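Local coordinates for protein ribose-phosphate pyrophosphokinase (Mycobacterium smegmatis, PDB 5MP7) that probably makes phosphoribosyl pyrophosphate by transferring the pyrophosphoryl group of ATP to the 1-hydroxyl of ribose 5-phosphate, with magnesium as cofactor, at residues P21-A24 and D25-A28; S179-V182 and R183-E186; T308-A311 and V312-G316. All blocks are in the same frame, centred on the assembly; numbering follows the deposited sequence.

In the fold
The three contacts are local, each built from residues three to five apart at a helix turn, and they follow one another along the chain. Contacts 1 and 3 belong to one packing layer although one comes from near the N-terminus and the other from the C-terminal helix: Val27 CG1 lies 4.0 Å from Ile309 CD1, and the centres of the two contacts are about 18 Å apart. Both lie away from the predicted active-site residues. Contact 2 stands alone, its centre about 31 Å from those of the other two, at the start of helix 182-191. It borders the probable active site, since the Arg181 side chain comes within about 4 Å of those of Asp178 and Asp230, predicted to bind magnesium and ribose 5-phosphate respectively.

Contact 1: residues P21-A24 and D25-A28; sequences PELA and DQVA
Leu23 and Val27 meet one turn apart on helix 21-31, where Leu23 CD1 lies 4.3 Å from Val27 CG2. Beside this loose apolar touch runs the backbone bond from Val27 N to Leu23 O, 2.9 Å long. Val27 has CG1 anti to its own N (chi1 167°), which turns CG2 back over the preceding turn, 3.4 Å from Leu23 O. The branched side chain thus lies against the carbonyl that its own N-H engages. Next, Gln26 N binds Glu22 O at 2.9 Å, and the aliphatic part of the glutamine lies over that same oxygen, with Gln26 CG 3.4 Å from Glu22 O. The chain then runs on extended, carrying the amide beyond the turn to Ser300 and Asn283, which both hydrogen-bond to OE1; this double grip should fix the rotation of the amide. These i to i+4 bonds, with Asp25 N to Pro21 O and Ala28 N to Ala24 O both at 3.0 Å, mark the first turns of an amphipathic alpha-helix, which follows edge strand 12-16 of the five-stranded parallel sheet in the PRTase-like N-terminal domain. Proline suits the opening position because it needs no N-H there, while its carbonyl still accepts a bond. Glu22 and Asp25 occupy the exposed side, and Asp25 OD2 has a long, weak ion pair with Lys29. On the inner side the small Ala24 rests on Ala16 of strand 12-16, and Ala28 on Leu14 of the same strand. Leu23 reaches Pro98, Asn283 and Ile301, whereas Val27 packs on Ala302, Leu305 and Ile309 of helix 302-314.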
loop_
_atom_site.group_PDB
_atom_site.type_symbol
_atom_site.label_atom_id
_atom_site.label_comp_id
_atom_site.label_asym_id
_atom_site.label_seq_id
_atom_site.Cartn_x
_atom_site.Cartn_y
_atom_site.Cartn_z
ATOM N N PRO A 21 -20.424 50.262 -14.931
ATOM C CA PRO A 21 -21.753 50.530 -14.351
ATOM C C PRO A 21 -22.092 52.013 -14.039
ATOM O O PRO A 21 -23.258 52.399 -14.171
ATOM C CB PRO A 21 -21.784 49.650 -13.082
ATOM C CG PRO A 21 -20.355 49.242 -12.814
ATOM C CD PRO A 21 -19.593 49.365 -14.092
ATOM N N GLU A 22 -21.122 52.828 -13.648
ATOM C CA GLU A 22 -21.382 54.259 -13.417
ATOM C C GLU A 22 -21.841 54.971 -14.671
ATOM O O GLU A 22 -22.744 55.812 -14.619
ATOM C CB GLU A 22 -20.146 54.978 -12.809
ATOM C CG GLU A 22 -19.897 54.625 -11.287
ATOM C CD GLU A 22 -18.519 55.044 -10.752
ATOM O OE1 GLU A 22 -17.837 55.872 -11.403
ATOM O OE2 GLU A 22 -18.105 54.550 -9.667
ATOM N N LEU A 23 -21.228 54.661 -15.809
ATOM C CA LEU A 23 -21.612 55.327 -17.044
ATOM C C LEU A 23 -23.033 54.939 -17.400
ATOM O O LEU A 23 -23.820 55.801 -17.799
ATOM C CB LEU A 23 -20.692 54.986 -18.199
ATOM C CG LEU A 23 -20.977 55.664 -19.541
ATOM C CD1 LEU A 23 -20.947 57.190 -19.443
ATOM C CD2 LEU A 23 -19.939 55.193 -20.539
ATOM N N ALA A 24 -23.339 53.648 -17.283
ATOM C CA ALA A 24 -24.681 53.150 -17.617
ATOM C C ALA A 24 -25.760 53.814 -16.777
ATOM O O ALA A 24 -26.807 54.197 -17.272
ATOM C CB ALA A 24 -24.746 51.621 -17.464
ATOM N N ASP A 25 -25.481 53.944 -15.494
ATOM C CA ASP A 25 -26.380 54.610 -14.570
ATOM C C ASP A 25 -26.540 56.083 -14.903
ATOM O O ASP A 25 -27.657 56.568 -14.854
ATOM C CB ASP A 25 -25.848 54.391 -13.161
ATOM C CG ASP A 25 -26.449 55.314 -12.143
ATOM O OD1 ASP A 25 -27.564 55.006 -11.639
ATOM O OD2 ASP A 25 -25.775 56.360 -11.851
ATOM N N GLN A 26 -25.450 56.787 -15.238
ATOM C CA GLN A 26 -25.538 58.209 -15.633
ATOM C C GLN A 26 -26.352 58.408 -16.909
ATOM O O GLN A 26 -27.156 59.320 -16.979
ATOM C CB GLN A 26 -24.173 58.834 -15.866
ATOM C CG GLN A 26 -23.365 59.149 -14.612
ATOM C CD GLN A 26 -21.895 59.467 -14.895
ATOM O OE1 GLN A 26 -21.483 59.761 -16.019
ATOM N NE2 GLN A 26 -21.093 59.395 -13.856
ATOM N N VAL A 27 -26.192 57.520 -17.894
ATOM C CA VAL A 27 -26.924 57.629 -19.136
ATOM C C VAL A 27 -28.411 57.357 -18.924
ATOM O O VAL A 27 -29.246 58.066 -19.447
ATOM C CB VAL A 27 -26.386 56.646 -20.173
ATOM C CG1 VAL A 27 -27.342 56.539 -21.354
ATOM C CG2 VAL A 27 -25.035 57.096 -20.693
ATOM N N ALA A 28 -28.712 56.309 -18.162
ATOM C CA ALA A 28 -30.072 55.955 -17.786
ATOM C C ALA A 28 -30.798 57.092 -17.089
ATOM O O ALA A 28 -31.950 57.354 -17.391
ATOM C CB ALA A 28 -30.065 54.726 -16.884
#

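Contact 2: residues S179-V182 and R183-E186; sequences SGRV and RVAE
Arg181 sends CG anti to its backbone N (chi1 176°) and then bends at chi2 (77°), a fold that carries its guanidinium forward to Val184. There the flat group and the valine cross, with CG1 on one guanidinium face, 3.1 Å above the plane and offset toward the rim. The approach is tight, Val184 CG1 lying 3.2 Å from Arg181 NH2, and is best read as firm packing rather than an exact distance. A branched side chain suits this place because CB and CG1 together back the guanidinium with an apolar surface, while the N-H groups can point to polar partners elsewhere. Arg181 is also the N-cap residue of helix 182-191, where the loop after strand 172-176 turns into the helix, a strand-loop-helix unit of the PRTase-like fold; in this loop Gly180 N bonds to Asp178 OD2. The Arg181 carbonyl starts the helical bonding, taking Ala185 N at 3.1 Å in a nearly straight bond and Val184 N at 3.3 Å in a weak one; Glu186 N then bonds to Val182 O at 2.9 Å. Ala185 is small enough to sit against Val174 and Ser176 of strand 172-176 and Leu197 of strand 197-202. Arg181 NH2 also donates a hydrogen bond to Thr229 OG1. Asp178 and Asp230, predicted to bind magnesium and ribose 5-phosphate, have side chains about 4 Å from that of Arg181. An apolar face from Val184 and a hydrogen bond to Thr229 thus probably set where the guanidinium lies beside the predicted metal and substrate site.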
loop_
_atom_site.group_PDB
_atom_site.type_symbol
_atom_site.label_atom_id
_atom_site.label_comp_id
_atom_site.label_asym_id
_atom_site.label_seq_id
_atom_site.Cartn_x
_atom_site.Cartn_y
_atom_site.Cartn_z
ATOM N N SER A 179 3.150 63.192 -34.951
ATOM C CA SER A 179 2.775 63.646 -36.286
ATOM C C SER A 179 1.373 63.209 -36.721
ATOM O O SER A 179 0.760 63.858 -37.576
ATOM C CB SER A 179 3.811 63.153 -37.287
ATOM O OG SER A 179 3.991 61.757 -37.143
ATOM N N GLY A 180 0.882 62.094 -36.172
ATOM C CA GLY A 180 -0.433 61.592 -36.553
ATOM C C GLY A 180 -1.601 62.469 -36.164
ATOM O O GLY A 180 -2.641 62.432 -36.773
ATOM N N ARG A 181 -1.435 63.249 -35.113
ATOM C CA ARG A 181 -2.536 63.926 -34.482
ATOM C C ARG A 181 -2.592 65.446 -34.753
ATOM O O ARG A 181 -3.415 66.189 -34.199
ATOM C CB ARG A 181 -2.260 63.565 -33.040
ATOM C CG ARG A 181 -3.079 64.107 -31.926
ATOM C CD ARG A 181 -4.438 63.455 -31.757
ATOM N NE ARG A 181 -5.266 64.299 -30.885
ATOM C CZ ARG A 181 -6.586 64.205 -30.740
ATOM N NH1 ARG A 181 -7.311 63.284 -31.371
ATOM N NH2 ARG A 181 -7.180 65.048 -29.911
ATOM N N VAL A 182 -1.784 65.909 -35.695
ATOM C CA VAL A 182 -1.659 67.358 -35.952
ATOM C C VAL A 182 -2.973 67.974 -36.464
ATOM O O VAL A 182 -3.311 69.083 -36.087
ATOM C CB VAL A 182 -0.480 67.664 -36.900
ATOM C CG1 VAL A 182 -0.352 69.152 -37.179
ATOM C CG2 VAL A 182 0.809 67.161 -36.286
ATOM N N ARG A 183 -3.722 67.236 -37.268
ATOM C CA ARG A 183 -4.965 67.750 -37.811
ATOM C C ARG A 183 -5.998 68.034 -36.728
ATOM O O ARG A 183 -6.701 69.034 -36.785
ATOM C CB ARG A 183 -5.556 66.772 -38.853
ATOM C CG ARG A 183 -6.943 67.136 -39.410
ATOM C CD ARG A 183 -6.970 68.516 -40.026
ATOM N NE ARG A 183 -8.334 69.033 -40.073
ATOM C CZ ARG A 183 -8.682 70.332 -40.024
ATOM N NH1 ARG A 183 -7.779 71.314 -39.936
ATOM N NH2 ARG A 183 -9.974 70.665 -40.075
ATOM N N VAL A 184 -6.116 67.134 -35.757
ATOM C CA VAL A 184 -7.082 67.324 -34.687
ATOM C C VAL A 184 -6.618 68.505 -33.849
ATOM O O VAL A 184 -7.421 69.336 -33.450
ATOM C CB VAL A 184 -7.287 66.055 -33.814
ATOM C CG1 VAL A 184 -8.265 66.355 -32.680
ATOM C CG2 VAL A 184 -7.843 64.913 -34.671
ATOM N N ALA A 185 -5.322 68.563 -33.589
ATOM C CA ALA A 185 -4.744 69.663 -32.848
ATOM C C ALA A 185 -5.037 70.987 -33.503
ATOM O O ALA A 185 -5.322 71.950 -32.818
ATOM C CB ALA A 185 -3.245 69.475 -32.700
ATOM N N GLU A 186 -4.998 71.010 -34.836
ATOM C CA GLU A 186 -5.373 72.186 -35.617
ATOM C C GLU A 186 -6.821 72.583 -35.375
ATOM O O GLU A 186 -7.120 73.754 -35.249
ATOM C CB GLU A 186 -5.138 71.929 -37.113
ATOM C CG GLU A 186 -5.044 73.179 -37.995
ATOM C CD GLU A 186 -4.761 72.844 -39.467
ATOM O OE1 GLU A 186 -3.764 73.369 -40.050
ATOM O OE2 GLU A 186 -5.538 72.024 -40.046
#

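Contact 3: residues T308-A311 and V312-G316; sequences TIRA and VFENG
Residues 308-314 form the last turns of helix 302-314, with i to i+4 bonds from Val312 N to Thr308 O (3.0 Å), Phe313 N to Ile309 O and Glu314 N to Arg310 O (2.8 Å), and the chain leaves the helix at Asn315, whose phi is positive. The final bond, Asn315 N to Ala311 O, is longer at 3.2 Å, and its donor stands 36° out of the carbonyl plane. Asparagine and glycine suit such an exit: Asn315 tolerates a left-handed backbone, and at the positive phi of Gly316 a side chain would press on the preceding carbonyl. On the exposed flank Arg310 and Glu314 lie side by side and point the same way, with the planes of guanidinium and carboxylate 77° apart. They meet through the aliphatic stem of the arginine, Arg310 CG being 3.9 Å from Glu314 OE2. The charged ends do not join: Arg310 NE is 5.4 Å from Glu314 OE2, so any attraction acts over a distance. Glu314 has CG anti to its carbonyl carbon (chi1 -74°), which folds CG back over the turn to 3.2 Å from Arg310 O. On the inner flank Val312 uses one branch in a similar way, with CG2 3.3 Å from Thr308 O. Thr308, buried, has its hydroxyl hydrogen-bonded to Leu304 O, so a polar side chain is accommodated within the helix itself. Phe313 directs its ring away from the preceding turn to Asp60 and Phe62, and makes a cation-pi contact with Lys10. This C-terminal helix packs on the five-stranded parallel sheet of the N-terminal half: Ile309 touches Phe62 and Ile96, Thr308 rests on Val133 and Met153, and Val312 reaches strands 60-64, 92-97, 131-135 and 150-153.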
loop_
_atom_site.group_PDB
_atom_site.type_symbol
_atom_site.label_atom_id
_atom_site.label_comp_id
_atom_site.label_asym_id
_atom_site.label_seq_id
_atom_site.Cartn_x
_atom_site.Cartn_y
_atom_site.Cartn_z
ATOM N N THR A 308 -27.383 61.610 -28.168
ATOM C CA THR A 308 -27.267 60.785 -29.358
ATOM C C THR A 308 -28.304 59.666 -29.395
ATOM O O THR A 308 -28.901 59.427 -30.436
ATOM C CB THR A 308 -25.872 60.152 -29.478
ATOM O OG1 THR A 308 -24.887 61.175 -29.423
ATOM C CG2 THR A 308 -25.707 59.465 -30.809
ATOM N N ILE A 309 -28.525 58.986 -28.269
ATOM C CA ILE A 309 -29.558 57.942 -28.174
ATOM C C ILE A 309 -30.938 58.521 -28.457
ATOM O O ILE A 309 -31.717 57.922 -29.195
ATOM C CB ILE A 309 -29.563 57.256 -26.792
ATOM C CG1 ILE A 309 -28.266 56.473 -26.622
ATOM C CG2 ILE A 309 -30.755 56.326 -26.587
ATOM C CD1 ILE A 309 -28.093 55.863 -25.243
ATOM N N ARG A 310 -31.217 59.695 -27.914
ATOM C CA ARG A 310 -32.508 60.318 -28.091
ATOM C C ARG A 310 -32.751 60.644 -29.566
ATOM O O ARG A 310 -33.830 60.383 -30.099
ATOM C CB ARG A 310 -32.592 61.572 -27.239
ATOM C CG ARG A 310 -33.976 62.069 -26.882
ATOM C CD ARG A 310 -34.132 62.867 -25.529
ATOM N NE ARG A 310 -33.255 64.027 -25.159
ATOM C CZ ARG A 310 -32.422 64.150 -24.112
ATOM N NH1 ARG A 310 -32.208 63.158 -23.252
ATOM N NH2 ARG A 310 -31.750 65.284 -23.942
ATOM N N ALA A 311 -31.744 61.183 -30.234
ATOM C CA ALA A 311 -31.870 61.551 -31.638
ATOM C C ALA A 311 -32.010 60.333 -32.568
ATOM O O ALA A 311 -32.781 60.357 -33.520
ATOM C CB ALA A 311 -30.670 62.368 -32.065
ATOM N N VAL A 312 -31.271 59.282 -32.283
ATOM C CA VAL A 312 -31.409 58.025 -33.027
ATOM C C VAL A 312 -32.790 57.435 -32.834
ATOM O O VAL A 312 -33.443 57.028 -33.814
ATOM C CB VAL A 312 -30.339 56.987 -32.614
ATOM C CG1 VAL A 312 -30.632 55.603 -33.170
ATOM C CG2 VAL A 312 -28.951 57.450 -33.077
ATOM N N PHE A 313 -33.217 57.383 -31.573
ATOM C CA PHE A 313 -34.524 56.829 -31.227
ATOM C C PHE A 313 -35.659 57.634 -31.852
ATOM O O PHE A 313 -36.610 57.056 -32.363
ATOM C CB PHE A 313 -34.707 56.755 -29.707
ATOM C CG PHE A 313 -36.043 56.252 -29.290
ATOM C CD1 PHE A 313 -36.426 54.964 -29.603
ATOM C CD2 PHE A 313 -36.938 57.072 -28.616
ATOM C CE1 PHE A 313 -37.692 54.480 -29.243
ATOM C CE2 PHE A 313 -38.199 56.601 -28.252
ATOM C CZ PHE A 313 -38.572 55.305 -28.559
ATOM N N GLU A 314 -35.581 58.960 -31.761
ATOM C CA GLU A 314 -36.615 59.844 -32.330
ATOM C C GLU A 314 -36.740 59.710 -33.870
ATOM O O GLU A 314 -37.854 59.777 -34.444
ATOM C CB GLU A 314 -36.412 61.272 -31.892
ATOM C CG GLU A 314 -36.808 61.509 -30.425
ATOM C CD GLU A 314 -36.385 62.896 -29.894
ATOM O OE1 GLU A 314 -35.368 63.466 -30.426
ATOM O OE2 GLU A 314 -37.050 63.409 -28.940
ATOM N N ASN A 315 -35.618 59.409 -34.510
ATOM C CA ASN A 315 -35.632 58.980 -35.901
ATOM C C ASN A 315 -36.412 59.931 -36.833
ATOM O O ASN A 315 -37.156 59.474 -37.709
ATOM C CB ASN A 315 -36.218 57.545 -36.044
ATOM C CG ASN A 315 -35.615 56.790 -37.220
ATOM O OD1 ASN A 315 -34.491 57.076 -37.664
ATOM N ND2 ASN A 315 -36.341 55.799 -37.711
ATOM N N GLY A 316 -36.228 61.238 -36.622
ATOM C CA GLY A 316 -36.930 62.290 -37.393
ATOM C C GLY A 316 -38.170 62.896 -36.762
ATOM O O GLY A 316 -39.075 62.175 -36.300
#